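Local coordinates for minor capsid protein (Enterobacteria phage PRD1, PDB 1YQ5) that forms, as a homotrimer together with proteins P31 and P2, the spike complexes at the five-fold vertices of the capsid, essential for viral infectivity, at residues S47-Q52 against L117-F122; L60-M65 against S104-C109. All blocks are in the same frame, centred on the assembly; numbering follows the deposited sequence.

Contact 1. Residues S47-Q52 against L117-F122; sequences SAAGIQ and LDVLKF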
# COMPACT_ATOMS: atom_id res chain seq x y z
N SER A 47 1.19 -13.08 -18.59
CA SER A 47 1.40 -13.05 -20.03
C SER A 47 2.59 -12.16 -20.35
O SER A 47 3.15 -11.50 -19.46
CB SER A 47 0.17 -12.48 -20.74
OG SER A 47 0.18 -11.06 -20.69
N ALA A 48 2.98 -12.12 -21.62
CA ALA A 48 4.09 -11.30 -22.05
C ALA A 48 3.78 -9.81 -21.87
O ALA A 48 4.68 -8.99 -21.83
CB ALA A 48 4.43 -11.59 -23.51
N ALA A 49 2.49 -9.48 -21.75
CA ALA A 49 2.05 -8.09 -21.58
C ALA A 49 1.95 -7.65 -20.12
O ALA A 49 2.05 -6.47 -19.81
CB ALA A 49 0.71 -7.89 -22.27
N GLY A 50 1.76 -8.62 -19.22
CA GLY A 50 1.64 -8.32 -17.80
C GLY A 50 0.69 -9.34 -17.20
O GLY A 50 0.90 -10.54 -17.37
N ILE A 51 -0.35 -8.89 -16.51
CA ILE A 51 -1.32 -9.82 -15.96
C ILE A 51 -2.66 -9.53 -16.63
O ILE A 51 -3.22 -8.44 -16.49
CB ILE A 51 -1.46 -9.68 -14.43
CG1 ILE A 51 -0.16 -10.10 -13.75
CG2 ILE A 51 -2.61 -10.56 -13.93
CD1 ILE A 51 -0.21 -10.04 -12.23
N GLN A 52 -3.15 -10.52 -17.37
CA GLN A 52 -4.41 -10.41 -18.10
C GLN A 52 -5.64 -10.57 -17.21
O GLN A 52 -5.65 -11.41 -16.30
CB GLN A 52 -4.49 -11.49 -19.18
CG GLN A 52 -3.32 -11.57 -20.15
CD GLN A 52 -3.30 -10.41 -21.12
OE1 GLN A 52 -4.34 -9.94 -21.58
NE2 GLN A 52 -2.10 -9.95 -21.46
N LEU A 117 -6.14 -5.05 -24.19
CA LEU A 117 -6.41 -3.82 -23.44
C LEU A 117 -6.63 -4.07 -21.94
O LEU A 117 -6.27 -3.24 -21.11
CB LEU A 117 -7.64 -3.12 -24.00
CG LEU A 117 -7.54 -2.58 -25.43
CD1 LEU A 117 -8.88 -2.00 -25.86
CD2 LEU A 117 -6.44 -1.53 -25.49
N ASP A 118 -7.23 -5.22 -21.61
CA ASP A 118 -7.52 -5.56 -20.22
C ASP A 118 -6.33 -6.26 -19.57
O ASP A 118 -6.38 -7.45 -19.26
CB ASP A 118 -8.75 -6.47 -20.14
CG ASP A 118 -9.96 -5.86 -20.82
OD1 ASP A 118 -10.13 -4.63 -20.73
OD2 ASP A 118 -10.76 -6.62 -21.43
N VAL A 119 -5.26 -5.50 -19.35
CA VAL A 119 -4.06 -6.06 -18.75
C VAL A 119 -3.38 -5.11 -17.78
O VAL A 119 -3.23 -3.93 -18.05
CB VAL A 119 -3.04 -6.46 -19.85
CG1 VAL A 119 -2.72 -5.26 -20.72
CG2 VAL A 119 -1.76 -7.00 -19.21
N LEU A 120 -2.99 -5.65 -16.63
CA LEU A 120 -2.28 -4.87 -15.63
C LEU A 120 -0.82 -4.91 -16.07
O LEU A 120 -0.26 -5.99 -16.24
CB LEU A 120 -2.43 -5.52 -14.25
CG LEU A 120 -3.82 -5.43 -13.61
CD1 LEU A 120 -3.90 -6.39 -12.43
CD2 LEU A 120 -4.09 -4.00 -13.17
N LYS A 121 -0.22 -3.74 -16.27
CA LYS A 121 1.17 -3.67 -16.70
C LYS A 121 2.05 -3.24 -15.53
O LYS A 121 1.69 -2.34 -14.76
CB LYS A 121 1.31 -2.69 -17.86
CG LYS A 121 0.54 -3.11 -19.12
CD LYS A 121 0.72 -2.10 -20.24
CE LYS A 121 0.02 -2.56 -21.52
NZ LYS A 121 0.21 -1.59 -22.63
N PHE A 122 3.21 -3.88 -15.40
CA PHE A 122 4.12 -3.58 -14.30
C PHE A 122 5.52 -3.20 -14.77
O PHE A 122 6.03 -3.73 -15.76
CB PHE A 122 4.24 -4.78 -13.36
CG PHE A 122 2.92 -5.24 -12.79
CD1 PHE A 122 2.06 -6.03 -13.55
CD2 PHE A 122 2.55 -4.88 -11.51
CE1 PHE A 122 0.84 -6.45 -13.03
CE2 PHE A 122 1.32 -5.29 -10.98
CZ PHE A 122 0.47 -6.08 -11.74
O HOH W 1 3.74 -5.57 -17.78

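Contact 2. Residues L60-M65 against S104-C109; sequences LYQITM and SLLIYC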
# COMPACT_ATOMS: atom_id res chain seq x y z
N LEU A 60 -13.02 -4.57 -8.31
CA LEU A 60 -11.97 -4.00 -7.48
C LEU A 60 -10.82 -4.98 -7.35
O LEU A 60 -11.02 -6.17 -7.08
CB LEU A 60 -12.51 -3.66 -6.09
CG LEU A 60 -13.54 -2.53 -6.04
CD1 LEU A 60 -14.16 -2.47 -4.65
CD2 LEU A 60 -12.86 -1.21 -6.39
N TYR A 61 -9.61 -4.47 -7.55
CA TYR A 61 -8.41 -5.29 -7.47
C TYR A 61 -7.37 -4.74 -6.50
O TYR A 61 -7.09 -3.54 -6.51
CB TYR A 61 -7.76 -5.42 -8.85
CG TYR A 61 -8.53 -6.29 -9.81
CD1 TYR A 61 -9.69 -5.84 -10.43
CD2 TYR A 61 -8.12 -7.60 -10.06
CE1 TYR A 61 -10.43 -6.67 -11.28
CE2 TYR A 61 -8.84 -8.44 -10.90
CZ TYR A 61 -9.99 -7.97 -11.51
OH TYR A 61 -10.71 -8.83 -12.32
N GLN A 62 -6.83 -5.63 -5.68
CA GLN A 62 -5.78 -5.25 -4.73
C GLN A 62 -4.50 -5.72 -5.40
O GLN A 62 -4.36 -6.89 -5.75
CB GLN A 62 -5.97 -5.96 -3.39
CG GLN A 62 -4.83 -5.72 -2.40
CD GLN A 62 -4.52 -4.25 -2.18
OE1 GLN A 62 -5.41 -3.46 -1.87
NE2 GLN A 62 -3.25 -3.87 -2.33
N ILE A 63 -3.56 -4.80 -5.57
CA ILE A 63 -2.31 -5.09 -6.24
C ILE A 63 -1.08 -4.65 -5.45
O ILE A 63 -1.07 -3.57 -4.84
CB ILE A 63 -2.28 -4.37 -7.60
CG1 ILE A 63 -3.48 -4.83 -8.44
CG2 ILE A 63 -0.97 -4.63 -8.31
CD1 ILE A 63 -3.83 -3.88 -9.57
N THR A 64 -0.05 -5.49 -5.47
CA THR A 64 1.19 -5.18 -4.79
C THR A 64 2.38 -5.65 -5.62
O THR A 64 2.37 -6.74 -6.18
CB THR A 64 1.30 -5.88 -3.41
OG1 THR A 64 0.35 -5.31 -2.50
CG2 THR A 64 2.71 -5.70 -2.83
N MSE A 65 3.38 -4.79 -5.72
CA MSE A 65 4.61 -5.14 -6.41
C MSE A 65 5.74 -4.67 -5.53
O MSE A 65 5.78 -3.51 -5.13
CB MSE A 65 4.71 -4.47 -7.78
CG MSE A 65 6.09 -4.71 -8.40
SE MSE A 65 6.27 -4.16 -10.23
CE MSE A 65 5.78 -2.28 -9.98
N SER A 104 1.61 -0.58 -3.52
CA SER A 104 0.39 -1.35 -3.30
C SER A 104 -0.79 -0.48 -3.66
O SER A 104 -0.82 0.71 -3.33
CB SER A 104 0.30 -1.80 -1.84
OG SER A 104 1.28 -2.78 -1.58
N LEU A 105 -1.77 -1.08 -4.32
CA LEU A 105 -2.93 -0.34 -4.79
C LEU A 105 -4.23 -1.12 -4.76
O LEU A 105 -4.25 -2.33 -5.02
CB LEU A 105 -2.69 0.09 -6.24
CG LEU A 105 -1.39 0.82 -6.58
CD1 LEU A 105 -0.91 0.39 -7.97
CD2 LEU A 105 -1.63 2.32 -6.53
N LEU A 106 -5.31 -0.42 -4.45
CA LEU A 106 -6.65 -0.98 -4.50
C LEU A 106 -7.28 -0.08 -5.55
O LEU A 106 -7.42 1.12 -5.33
CB LEU A 106 -7.40 -0.81 -3.17
CG LEU A 106 -8.90 -1.16 -3.28
CD1 LEU A 106 -9.05 -2.60 -3.74
CD2 LEU A 106 -9.61 -0.95 -1.95
N ILE A 107 -7.61 -0.65 -6.70
CA ILE A 107 -8.18 0.14 -7.79
C ILE A 107 -9.35 -0.55 -8.45
O ILE A 107 -9.55 -1.76 -8.29
CB ILE A 107 -7.11 0.39 -8.88
CG1 ILE A 107 -6.63 -0.95 -9.44
CG2 ILE A 107 -5.95 1.17 -8.30
CD1 ILE A 107 -5.66 -0.84 -10.61
N TYR A 108 -10.14 0.22 -9.19
CA TYR A 108 -11.27 -0.34 -9.92
C TYR A 108 -10.80 -0.58 -11.34
O TYR A 108 -10.21 0.31 -11.97
CB TYR A 108 -12.46 0.61 -9.95
CG TYR A 108 -13.62 0.02 -10.72
CD1 TYR A 108 -14.43 -0.96 -10.14
CD2 TYR A 108 -13.86 0.37 -12.04
CE1 TYR A 108 -15.44 -1.58 -10.86
CE2 TYR A 108 -14.88 -0.24 -12.78
CZ TYR A 108 -15.66 -1.21 -12.17
OH TYR A 108 -16.66 -1.84 -12.88
N CYS A 109 -11.06 -1.77 -11.86
CA CYS A 109 -10.66 -2.11 -13.21
C CYS A 109 -11.86 -2.43 -14.08
O CYS A 109 -12.66 -3.32 -13.75
CB CYS A 109 -9.74 -3.34 -13.22
SG CYS A 109 -8.15 -3.12 -12.39

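Contact 1. Residues S47-Q52 against L117-F122
Ile51 and Gln52 pair with Leu120 and Val119 in a short antiparallel strand contact near the edge of one sheet of the sandwich, where strand 51-53 leaves a tight turn and settles against strand 119-126. Ile51 and Leu120 form the hydrogen-bonded pair. Ile51 N gives a nearly straight bond to Leu120 O (2.9 Å, 167° at the hydrogen); Leu120 N returns one to Ile51 O at 2.8 Å. Leu120 O also receives a CA-H contact from Gly50, whose CA comes within 3.4 Å. Gly50 has a backbone conformation that only glycine adopts readily, and a CB here would run into that same oxygen. Ahead of it lies a beta hairpin with a two-residue turn, Ala48-Ala49, joining strands 44-46 and 51-53 and braced by an ST turn: Ser47 OG accepts from Ala49 N at 3.0 Å and, with a longer bond, from Gly50 N. The chain is the C-terminal part of P5, Domain-2, a jelly roll. On the inner face of this sheet the side chains of Ile51 and Phe122 cross obliquely, with Ile51 CD1 reaching Phe122 CE1 at 3.8 Å. Behind them, Ile138 of the facing sheet touches both. Val119 points to the other face. Its CG2, anti to the backbone N, rests beside the backbone of Ile51 and 4.0 Å from Ala49 CB. On the Ala49 side of Gly50 the two segments separate, and one water bridges them, donating to Ala49 O (2.8 Å) and accepting from Phe122 N (3.0 Å). At the opposite end of the pairing, Asp118 centres an inverse gamma turn and its carboxylate accepts from the backbone N atoms of Leu112, Gly113 and Val114.

Contact 2. Residues L60-M65 against S104-C109
Tyr61 with Ile107, and Ile63 with Leu105, are the two hydrogen-bonded pairs that join these antiparallel strands, whose axes run at 164°. Tyr61 N reaches Ile107 O at 2.8 Å, and Ile107 N answers to Tyr61 O at 2.9 Å. Ile63 N to Leu105 O is shorter, 2.6 Å. On the face carrying these four residues, Ile107 CG1 stands between its backbone N and carbonyl carbon (chi1 60°), and CD1 beyond it meets Ile63 CD1 at 3.7 Å. Farther along, Cys109 SG approaches the Tyr61 ring obliquely, 45° off the ring normal and 3.7 Å from CD1, a sulfur-aromatic contact; Tyr61 OH is tied down by Lys57 O. The other face begins with Leu60, whose CD2 sits at the edge of the Tyr108 ring, near its plane and 4.1 Å from CD1. Next, the side chains of Gln62 and Leu106 cross at about a right angle, OE1 lying 3.6 Å from Leu106 CB. Thr64 OG1 donates to Ser104 OG at 2.8 Å, and both hydroxyls are gripped from outside: Leu106 N of the third subunit donates to Thr64 OG1, and Ser104 OG bonds to Ser104 O of that subunit. Gln62 packs on Gln62 of the second subunit. The Tyr61, Ile63, Leu105 and Ile107 face thus turns mainly to the sandwich core, and the Gln62, Thr64, Ser104 and Leu106 face meets neighbouring chains, an arrangement consistent with the trimeric jelly rolls of the C1q/TNF clan.

How the contacts relate
From the N terminus, the chain passes through strands 5-11 and 35-40, then the hairpin that leads into strand 51-53 of contact 1. It crosses directly to strand 59-68 in the other sheet, and contact 2 closes the smaller loop when strand 100-109 returns beside it; strands 76-83 and 86-93 lie in between. Strand 119-126 then closes the larger loop at contact 1, so contact 2 falls wholly within it. The two centres are about 13 Å apart, one in each sheet of the sandwich, and they meet through the core: Phe122 CE2 and Leu120 CD2 each pack against Ile63, whose CG2 and CD1 respectively lie 3.6 Å away.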